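Local coordinates for protein 6-phospho-alpha-glucosidase (PDB 6VC6) that probably hydrolyses 6-phospho-alpha-glucosides as a family 4 glycosidase, and binds NAD, a manganese ion and alpha-D-glucose 6-phosphate, at residues A[18-23]-A[54-59]; A[25-30]-A[58-63]; A[348-353]-A[379-384]. All coordinates share one frame; numbering follows the deposited sequence.

Contact 1. Residues A[18-23]-A[54-59]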
loop_
_atom_site.group_PDB
_atom_site.type_symbol
_atom_site.label_atom_id
_atom_site.label_comp_id
_atom_site.label_asym_id
_atom_site.label_seq_id
_atom_site.Cartn_x
_atom_site.Cartn_y
_atom_site.Cartn_z
ATOM N N GLY A 18 5.363 15.143 -1.762
ATOM C CA GLY A 18 6.013 14.396 -2.825
ATOM C C GLY A 18 5.153 14.268 -4.067
ATOM O O GLY A 18 5.674 14.162 -5.181
ATOM N N PHE A 19 3.829 14.276 -3.896
ATOM C CA PHE A 19 2.935 14.234 -5.049
ATOM C C PHE A 19 2.907 15.575 -5.773
ATOM O O PHE A 19 2.914 15.618 -7.009
ATOM C CB PHE A 19 1.528 13.837 -4.607
ATOM C CG PHE A 19 1.286 12.356 -4.609
ATOM C CD1 PHE A 19 1.471 11.609 -3.457
ATOM C CD2 PHE A 19 0.871 11.709 -5.762
ATOM C CE1 PHE A 19 1.248 10.245 -3.455
ATOM C CE2 PHE A 19 0.646 10.345 -5.765
ATOM C CZ PHE A 19 0.834 9.613 -4.610
ATOM N N LEU A 20 2.870 16.678 -5.020
ATOM C CA LEU A 20 2.813 17.997 -5.641
ATOM C C LEU A 20 4.070 18.282 -6.453
ATOM O O LEU A 20 4.003 18.911 -7.516
ATOM C CB LEU A 20 2.611 19.073 -4.572
ATOM C CG LEU A 20 1.449 18.863 -3.599
ATOM C CD1 LEU A 20 1.340 20.035 -2.636
ATOM C CD2 LEU A 20 0.143 18.660 -4.352
ATOM N N LYS A 21 5.227 17.826 -5.968
ATOM C CA LYS A 21 6.462 18.013 -6.722
ATOM C C LYS A 21 6.535 17.073 -7.918
ATOM O O LYS A 21 7.150 17.413 -8.935
ATOM C CB LYS A 21 7.669 17.811 -5.806
ATOM C CG LYS A 21 7.841 18.907 -4.765
ATOM C CD LYS A 21 8.239 18.335 -3.413
ATOM C CE LYS A 21 9.731 18.472 -3.167
ATOM N NZ LYS A 21 10.060 18.368 -1.719
ATOM N N SER A 22 5.918 15.893 -7.818
ATOM C CA SER A 22 5.893 14.974 -8.950
ATOM C C SER A 22 4.977 15.484 -10.054
ATOM O O SER A 22 5.297 15.356 -11.242
ATOM C CB SER A 22 5.459 13.584 -8.490
ATOM O OG SER A 22 6.430 12.997 -7.642
ATOM N N PHE A 23 3.831 16.064 -9.682
ATOM C CA PHE A 23 2.931 16.644 -10.674
ATOM C C PHE A 23 3.623 17.726 -11.491
ATOM O O PHE A 23 3.298 17.921 -12.669
ATOM C CB PHE A 23 1.690 17.219 -9.988
ATOM C CG PHE A 23 0.736 16.176 -9.476
ATOM C CD1 PHE A 23 0.515 15.009 -10.188
ATOM C CD2 PHE A 23 0.057 16.366 -8.283
ATOM C CE1 PHE A 23 -0.368 14.051 -9.719
ATOM C CE2 PHE A 23 -0.824 15.412 -7.809
ATOM C CZ PHE A 23 -1.035 14.253 -8.529
ATOM N N ILE A 54 2.410 27.995 -3.080
ATOM C CA ILE A 54 3.690 28.594 -3.404
ATOM C C ILE A 54 4.383 27.840 -4.525
ATOM O O ILE A 54 4.901 28.438 -5.455
ATOM C CB ILE A 54 4.624 28.635 -2.187
ATOM C CG1 ILE A 54 4.040 29.517 -1.099
ATOM C CG2 ILE A 54 5.983 29.177 -2.574
ATOM C CD1 ILE A 54 4.816 29.448 0.189
ATOM N N LEU A 55 4.380 26.519 -4.430
ATOM C CA LEU A 55 5.066 25.696 -5.412
ATOM C C LEU A 55 4.449 25.815 -6.790
ATOM O O LEU A 55 5.138 25.971 -7.779
ATOM C CB LEU A 55 5.043 24.239 -4.968
ATOM C CG LEU A 55 5.447 23.194 -5.999
ATOM C CD1 LEU A 55 6.953 23.034 -6.028
ATOM C CD2 LEU A 55 4.770 21.867 -5.704
ATOM N N PHE A 56 3.131 25.752 -6.840
ATOM C CA PHE A 56 2.415 25.853 -8.097
ATOM C C PHE A 56 2.544 27.229 -8.738
ATOM O O PHE A 56 2.643 27.348 -9.952
ATOM C CB PHE A 56 0.974 25.387 -7.945
ATOM C CG PHE A 56 0.858 23.936 -7.582
ATOM C CD1 PHE A 56 1.680 22.999 -8.177
ATOM C CD2 PHE A 56 -0.050 23.513 -6.642
ATOM C CE1 PHE A 56 1.586 21.665 -7.847
ATOM C CE2 PHE A 56 -0.149 22.181 -6.306
ATOM C CZ PHE A 56 0.670 21.257 -6.907
ATOM N N SER A 57 2.539 28.267 -7.916
ATOM C CA SER A 57 2.700 29.606 -8.436
ATOM C C SER A 57 4.045 29.717 -9.123
ATOM O O SER A 57 4.148 30.284 -10.193
ATOM C CB SER A 57 2.649 30.614 -7.300
ATOM O OG SER A 57 1.325 31.023 -7.056
ATOM N N GLU A 58 5.078 29.181 -8.490
ATOM C CA GLU A 58 6.407 29.155 -9.085
ATOM C C GLU A 58 6.569 28.265 -10.315
ATOM O O GLU A 58 7.226 28.658 -11.270
ATOM C CB GLU A 58 7.463 28.800 -8.040
ATOM C CG GLU A 58 7.814 29.947 -7.110
ATOM C CD GLU A 58 9.206 29.825 -6.535
ATOM O OE1 GLU A 58 9.377 30.120 -5.342
ATOM O OE2 GLU A 58 10.130 29.439 -7.274
ATOM N N ARG A 59 6.002 27.062 -10.285
ATOM C CA ARG A 59 6.227 26.109 -11.369
ATOM C C ARG A 59 5.011 25.634 -12.166
ATOM O O ARG A 59 5.172 25.022 -13.210
ATOM C CB ARG A 59 7.013 24.904 -10.855
ATOM C CG ARG A 59 8.204 25.266 -9.985
ATOM C CD ARG A 59 9.428 24.423 -10.303
ATOM N NE ARG A 59 10.636 25.028 -9.756
ATOM C CZ ARG A 59 11.441 24.434 -8.885
ATOM N NH1 ARG A 59 11.178 23.208 -8.465
ATOM N NH2 ARG A 59 12.509 25.071 -8.431
#
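L20 meets L55 and F56 in a mainly apolar join between two nearly parallel helices, whose short segments run 9° apart with their axes 10.5 Å from each other. Among the aliphatic contacts, CB of L20 lies 3.7 Å from CD2 of L55. That methyl group is also placed against the polar member of the join, 3.6 Å from the carbonyl oxygen O of L20, and it borders the aliphatic CG of K21. With CG anti to the backbone N (chi1 167°), L55 extends its CD2 branch across the gap toward the first helix.

The aromatic contacts belong to F56. Its side chain crosses that of L20 at about a right angle, and the ring arrives with its far end: CZ is 3.7 Å from CD2 of L20, with CB of the same leucine equally near. On the ring's flank, CE1 is 3.7 Å from the backbone O of L20 in an oblique approach. Were F56 cut back to an alanine, CB and CD2 of L20 would probably lose their aromatic neighbour, and a gap would be likely to open beside L35.

On the sheet side of the pair, L20 and F56 both rest on L35 of strand 32-38, and F56 also meets F65 edge to face. Helices 16-25 and 42-59 therefore pack side by side on the parallel part of the sheet, the layout of the Rossmann-like NAD-binding region of family 4 enzymes. No hydrogen bond crosses between the two segments and 187 Å² is buried, consistent with a hold by close fit and the hydrophobic effect.

Contact 2. Residues A[25-30]-A[58-63]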
loop_
_atom_site.group_PDB
_atom_site.type_symbol
_atom_site.label_atom_id
_atom_site.label_comp_id
_atom_site.label_asym_id
_atom_site.label_seq_id
_atom_site.Cartn_x
_atom_site.Cartn_y
_atom_site.Cartn_z
ATOM N N ARG A 25 6.986 17.738 -12.128
ATOM C CA ARG A 25 8.012 17.108 -12.954
ATOM C C ARG A 25 7.396 16.389 -14.148
ATOM O O ARG A 25 7.842 16.567 -15.288
ATOM C CB ARG A 25 8.846 16.146 -12.108
ATOM C CG ARG A 25 9.871 16.839 -11.232
ATOM C CD ARG A 25 10.205 16.013 -10.005
ATOM N NE ARG A 25 11.026 16.762 -9.058
ATOM C CZ ARG A 25 11.169 16.441 -7.778
ATOM N NH1 ARG A 25 10.545 15.378 -7.286
ATOM N NH2 ARG A 25 11.937 17.180 -6.988
ATOM N N LEU A 26 6.368 15.572 -13.907
ATOM C CA LEU A 26 5.639 14.895 -14.973
ATOM C C LEU A 26 4.536 15.765 -15.568
ATOM O O LEU A 26 3.497 15.242 -15.995
ATOM C CB LEU A 26 5.066 13.574 -14.458
ATOM C CG LEU A 26 5.998 12.771 -13.544
ATOM C CD1 LEU A 26 5.305 11.522 -13.025
ATOM C CD2 LEU A 26 7.292 12.414 -14.262
ATOM N N GLN A 27 4.743 17.085 -15.610
ATOM C CA GLN A 27 3.726 17.998 -16.121
ATOM C C GLN A 27 3.410 17.719 -17.586
ATOM O O GLN A 27 2.261 17.861 -18.019
ATOM C CB GLN A 27 4.198 19.440 -15.932
ATOM C CG GLN A 27 3.239 20.514 -16.412
ATOM C CD GLN A 27 3.790 21.909 -16.175
ATOM O OE1 GLN A 27 4.791 22.080 -15.478
ATOM N NE2 GLN A 27 3.142 22.912 -16.756
ATOM N N ASN A 28 4.418 17.319 -18.364
ATOM C CA ASN A 28 4.196 17.025 -19.775
ATOM C C ASN A 28 3.673 15.610 -19.991
ATOM O O ASN A 28 2.968 15.359 -20.974
ATOM C CB ASN A 28 5.488 17.237 -20.566
ATOM C CG ASN A 28 5.919 18.692 -20.595
ATOM O OD1 ASN A 28 5.095 19.597 -20.469
ATOM N ND2 ASN A 28 7.217 18.923 -20.760
ATOM N N GLU A 29 4.003 14.679 -19.093
ATOM C CA GLU A 29 3.490 13.319 -19.207
ATOM C C GLU A 29 2.037 13.216 -18.761
ATOM O O GLU A 29 1.287 12.390 -19.293
ATOM C CB GLU A 29 4.341 12.358 -18.376
ATOM C CG GLU A 29 5.797 12.265 -18.791
ATOM C CD GLU A 29 6.546 11.202 -18.010
ATOM O OE1 GLU A 29 5.964 10.648 -17.054
ATOM O OE2 GLU A 29 7.714 10.921 -18.351
ATOM N N PHE A 30 1.627 14.035 -17.797
ATOM C CA PHE A 30 0.303 13.940 -17.182
ATOM C C PHE A 30 -0.286 15.337 -17.079
ATOM O O PHE A 30 -0.188 15.999 -16.037
ATOM C CB PHE A 30 0.392 13.268 -15.808
ATOM C CG PHE A 30 -0.939 12.926 -15.208
ATOM C CD1 PHE A 30 -1.789 12.027 -15.833
ATOM C CD2 PHE A 30 -1.335 13.491 -14.007
ATOM C CE1 PHE A 30 -3.013 11.708 -15.276
ATOM C CE2 PHE A 30 -2.557 13.177 -13.445
ATOM C CZ PHE A 30 -3.397 12.283 -14.079
ATOM N N GLU A 58 5.078 29.181 -8.490
ATOM C CA GLU A 58 6.407 29.155 -9.085
ATOM C C GLU A 58 6.569 28.265 -10.315
ATOM O O GLU A 58 7.226 28.658 -11.270
ATOM C CB GLU A 58 7.463 28.800 -8.040
ATOM C CG GLU A 58 7.814 29.947 -7.110
ATOM C CD GLU A 58 9.206 29.825 -6.535
ATOM O OE1 GLU A 58 9.377 30.120 -5.342
ATOM O OE2 GLU A 58 10.130 29.439 -7.274
ATOM N N ARG A 59 6.002 27.062 -10.285
ATOM C CA ARG A 59 6.227 26.109 -11.369
ATOM C C ARG A 59 5.011 25.634 -12.166
ATOM O O ARG A 59 5.172 25.022 -13.210
ATOM C CB ARG A 59 7.013 24.904 -10.855
ATOM C CG ARG A 59 8.204 25.266 -9.985
ATOM C CD ARG A 59 9.428 24.423 -10.303
ATOM N NE ARG A 59 10.636 25.028 -9.756
ATOM C CZ ARG A 59 11.441 24.434 -8.885
ATOM N NH1 ARG A 59 11.178 23.208 -8.465
ATOM N NH2 ARG A 59 12.509 25.071 -8.431
ATOM N N PHE A 60 3.806 25.875 -11.668
ATOM C CA PHE A 60 2.601 25.471 -12.387
ATOM C C PHE A 60 1.519 26.544 -12.315
ATOM O O PHE A 60 0.486 26.347 -11.682
ATOM C CB PHE A 60 2.086 24.151 -11.827
ATOM C CG PHE A 60 1.381 23.295 -12.833
ATOM C CD1 PHE A 60 0.837 23.847 -13.973
ATOM C CD2 PHE A 60 1.247 21.938 -12.626
ATOM C CE1 PHE A 60 0.182 23.059 -14.893
ATOM C CE2 PHE A 60 0.593 21.143 -13.540
ATOM C CZ PHE A 60 0.058 21.702 -14.676
ATOM N N PRO A 61 1.795 27.733 -13.010
ATOM C CA PRO A 61 0.795 28.794 -12.784
ATOM C C PRO A 61 -0.611 28.497 -13.289
ATOM O O PRO A 61 -1.578 28.878 -12.650
ATOM C CB PRO A 61 1.371 30.004 -13.528
ATOM C CG PRO A 61 2.825 29.766 -13.591
ATOM C CD PRO A 61 2.846 28.334 -13.969
ATOM N N GLU A 62 -0.710 27.865 -14.448
ATOM C CA GLU A 62 -1.997 27.575 -15.072
ATOM C C GLU A 62 -2.872 26.624 -14.251
ATOM O O GLU A 62 -4.091 26.701 -14.304
ATOM C CB GLU A 62 -1.819 27.078 -16.511
ATOM C CG GLU A 62 -2.812 27.624 -17.544
ATOM C CD GLU A 62 -3.234 29.071 -17.322
ATOM O OE1 GLU A 62 -2.355 29.956 -17.326
ATOM O OE2 GLU A 62 -4.445 29.329 -17.155
ATOM N N LEU A 63 -2.247 25.709 -13.523
ATOM C CA LEU A 63 -2.983 24.717 -12.747
ATOM C C LEU A 63 -3.873 25.373 -11.706
ATOM O O LEU A 63 -3.474 26.317 -11.045
ATOM C CB LEU A 63 -2.001 23.773 -12.056
ATOM C CG LEU A 63 -2.496 22.487 -11.391
ATOM C CD1 LEU A 63 -2.810 22.727 -9.929
ATOM C CD2 LEU A 63 -3.686 21.879 -12.111
#
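The F60 ring carries the Q27 amide on one face and L63 on the other. NE2 of Q27 stands 3.5 Å above the ring plane, displaced toward the rim, and amide and ring planes lie 25° apart, so the two groups are stacked. On the opposite face CB of L63, from the same segment as the phenylalanine, sits 3.4 Å from the plane and over the ring centre. The rim atoms nearest the amide are CE1, 3.5 Å from NE2 of Q27, and CD1 beside it.

A CH-pi contact accompanies the amide: CG of Q27 is 4.2 Å from the centroid of the F60 ring and 25° off its normal. The glutamine can cover the ring with both its methylene and its amide because its chain holds CG anti to the backbone N (chi1 180°) and stays extended beyond CG. The two side chains approach from opposite directions and overlap at their ends. OE1 of Q27 comes no nearer than 3.7 Å to the backbone O of R59, two acceptors without a bond between them.

Both segments are chain turning away from a helix: L26 and F60 are the first residues to leave helical backbone angles after helices 16-25 and 42-59. The contact thus joins the two helix exits, the connections that lead into strands 32-38 and 64-68 of the sheet. No hydrogen bond crosses, and the amide lies on the ring by its flat side. The glutamine serves here chiefly as a flat cover, consistent with dispersion and perhaps a weak polar attraction to the ring rather than a directional bond.

Contact 3. Residues A[348-353]-A[379-384]; sequences IANMQD and FYLGLL
L381 projects from helix 378-400 toward a turn of the chain and meets N350 and M351, each oriented differently against it. The N350 side chain crosses it at a slant, bringing ND2 to 3.9 Å from CD1 of L381, with CD2 of the leucine at a like distance; the two methyl groups lie beside the amide nitrogen. The same CD1 is 3.3 Å from the backbone O of N350, a close apolar-polar approach. M351, a selenomethionine in the crystal, instead slides past L381 in the opposite sense, its CG 3.7 Å from CD1 of L381. A single leucine methyl thus touches both neighbouring residues of the turn.

One helical turn on, M351 meets L384 at about a right angle, with SE 4.0 Å from CB of the leucine. The chain of M351 is straight at chi2 (178°) and bends only at chi3 (66°), which sets the selenium against CB of L384; the side chain goes on to touch V385 and V388 of the same helix.

The backbone behind these side chains is a type I beta turn from I348 to M351, in which N of M351 lies 3.3 Å from O of I348 in a hydrogen bond. N350 is fixed at its polar end as well: ND2 donates to the backbone O of I376, just ahead of the helix. The loop between strands 336-343 and 356-364 is in this way laid on the first turns of helix 378-400. The contact buries 221 Å², both sides summed, with no hydrogen bond between the two segments, so the fit rests largely on van der Waals contact, with the N350 amide and carbonyl oxygen taking part, while the hydrogen bond from the N350 side-chain amide to I376 supplies a directional hold alongside.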
loop_
_atom_site.group_PDB
_atom_site.type_symbol
_atom_site.label_atom_id
_atom_site.label_comp_id
_atom_site.label_asym_id
_atom_site.label_seq_id
_atom_site.Cartn_x
_atom_site.Cartn_y
_atom_site.Cartn_z
ATOM N N ILE A 348 -5.023 -17.318 -10.443
ATOM C CA ILE A 348 -4.347 -18.331 -9.642
ATOM C C ILE A 348 -5.285 -19.530 -9.598
ATOM O O ILE A 348 -6.330 -19.488 -8.940
ATOM C CB ILE A 348 -3.999 -17.819 -8.239
ATOM C CG1 ILE A 348 -3.142 -16.555 -8.334
ATOM C CG2 ILE A 348 -3.272 -18.896 -7.446
ATOM C CD1 ILE A 348 -2.609 -16.068 -7.000
ATOM N N ALA A 349 -4.913 -20.600 -10.304
ATOM C CA ALA A 349 -5.887 -21.620 -10.679
ATOM C C ALA A 349 -6.384 -22.433 -9.489
ATOM O O ALA A 349 -7.546 -22.855 -9.480
ATOM C CB ALA A 349 -5.290 -22.545 -11.741
ATOM N N ASN A 350 -5.540 -22.673 -8.484
ATOM C CA ASN A 350 -5.925 -23.505 -7.351
ATOM C C ASN A 350 -6.301 -22.689 -6.117
ATOM O O ASN A 350 -6.242 -23.209 -4.997
ATOM C CB ASN A 350 -4.814 -24.502 -7.016
ATOM C CG ASN A 350 -3.451 -23.850 -6.918
ATOM O OD1 ASN A 350 -3.279 -22.683 -7.268
ATOM N ND2 ASN A 350 -2.467 -24.608 -6.445
HETATM N N MSE A 351 -6.689 -21.431 -6.297
HETATM C CA MSE A 351 -7.253 -20.640 -5.209
HETATM C C MSE A 351 -8.665 -20.200 -5.587
HETATM O O MSE A 351 -9.031 -20.227 -6.763
HETATM C CB MSE A 351 -6.369 -19.432 -4.889
HETATM C CG MSE A 351 -5.217 -19.754 -3.944
HETATM SE SE MSE A 351 -4.050 -18.236 -3.563
HETATM C CE MSE A 351 -5.314 -17.112 -2.592
ATOM N N GLN A 352 -9.455 -19.803 -4.590
ATOM C CA GLN A 352 -10.862 -19.508 -4.822
ATOM C C GLN A 352 -11.025 -18.304 -5.748
ATOM O O GLN A 352 -10.138 -17.456 -5.877
ATOM C CB GLN A 352 -11.584 -19.257 -3.498
ATOM C CG GLN A 352 -10.967 -18.169 -2.639
ATOM C CD GLN A 352 -11.336 -18.311 -1.174
ATOM O OE1 GLN A 352 -10.621 -18.949 -0.402
ATOM N NE2 GLN A 352 -12.459 -17.718 -0.787
ATOM N N ASP A 353 -12.193 -18.241 -6.394
ATOM C CA ASP A 353 -12.436 -17.222 -7.410
ATOM C C ASP A 353 -12.442 -15.819 -6.814
ATOM O O ASP A 353 -11.900 -14.882 -7.411
ATOM C CB ASP A 353 -13.763 -17.494 -8.122
ATOM C CG ASP A 353 -13.678 -18.650 -9.101
ATOM O OD1 ASP A 353 -14.741 -19.110 -9.567
ATOM O OD2 ASP A 353 -12.553 -19.098 -9.405
ATOM N N PHE A 379 3.481 -25.527 -1.185
ATOM C CA PHE A 379 3.993 -24.774 -0.043
ATOM C C PHE A 379 3.418 -23.365 -0.004
ATOM O O PHE A 379 3.028 -22.872 1.061
ATOM C CB PHE A 379 5.522 -24.731 -0.094
ATOM C CG PHE A 379 6.143 -23.850 0.951
ATOM C CD1 PHE A 379 6.014 -24.152 2.298
ATOM C CD2 PHE A 379 6.864 -22.724 0.588
ATOM C CE1 PHE A 379 6.587 -23.343 3.262
ATOM C CE2 PHE A 379 7.441 -21.913 1.547
ATOM C CZ PHE A 379 7.302 -22.222 2.886
ATOM N N TYR A 380 3.347 -22.704 -1.159
ATOM C CA TYR A 380 2.819 -21.348 -1.216
ATOM C C TYR A 380 1.297 -21.327 -1.180
ATOM O O TYR A 380 0.707 -20.343 -0.722
ATOM C CB TYR A 380 3.338 -20.642 -2.469
ATOM C CG TYR A 380 4.837 -20.757 -2.631
ATOM C CD1 TYR A 380 5.688 -19.805 -2.086
ATOM C CD2 TYR A 380 5.403 -21.827 -3.315
ATOM C CE1 TYR A 380 7.059 -19.909 -2.224
ATOM C CE2 TYR A 380 6.773 -21.941 -3.455
ATOM C CZ TYR A 380 7.596 -20.979 -2.910
ATOM O OH TYR A 380 8.961 -21.087 -3.049
ATOM N N LEU A 381 0.649 -22.394 -1.653
ATOM C CA LEU A 381 -0.802 -22.480 -1.541
ATOM C C LEU A 381 -1.236 -22.513 -0.082
ATOM O O LEU A 381 -2.208 -21.853 0.300
ATOM C CB LEU A 381 -1.317 -23.715 -2.280
ATOM C CG LEU A 381 -2.834 -23.913 -2.267
ATOM C CD1 LEU A 381 -3.511 -22.889 -3.162
ATOM C CD2 LEU A 381 -3.205 -25.326 -2.687
ATOM N N GLY A 382 -0.519 -23.271 0.751
ATOM C CA GLY A 382 -0.866 -23.327 2.161
ATOM C C GLY A 382 -0.697 -21.991 2.859
ATOM O O GLY A 382 -1.511 -21.616 3.706
ATOM N N LEU A 383 0.356 -21.252 2.506
ATOM C CA LEU A 383 0.594 -19.954 3.130
ATOM C C LEU A 383 -0.473 -18.943 2.727
ATOM O O LEU A 383 -1.012 -18.222 3.576
ATOM C CB LEU A 383 1.986 -19.439 2.758
ATOM C CG LEU A 383 3.189 -20.140 3.391
ATOM C CD1 LEU A 383 4.479 -19.707 2.710
ATOM C CD2 LEU A 383 3.250 -19.862 4.884
ATOM N N LEU A 384 -0.796 -18.878 1.434
ATOM C CA LEU A 384 -1.688 -17.829 0.948
ATOM C C LEU A 384 -3.142 -18.113 1.310
ATOM O O LEU A 384 -3.898 -17.187 1.624
ATOM C CB LEU A 384 -1.530 -17.666 -0.563
ATOM C CG LEU A 384 -0.177 -17.122 -1.025
ATOM C CD1 LEU A 384 -0.223 -16.756 -2.499
ATOM C CD2 LEU A 384 0.241 -15.924 -0.183
#

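From the N terminus, helix 16-25 and the loop after it supply the first halves of contacts 1 and 2; helix 42-59 and its exit supply the second halves. Contact 1 closes the chain from 23 to 54 and contact 2 that from 30 to 58; the two loops overlap along the chain and end on the same stretch, around 58-59. The centres of contacts 1 and 2 are 7 Å apart, so together they tie the C-terminal parts of the helix pair and the chain just after them. Contact 3 follows in series on the far side of the chain's centre, closing the loop from 353 to 379 in the C-terminal family 4 domain, where it joins a loop between sheet strands to helix 378-400.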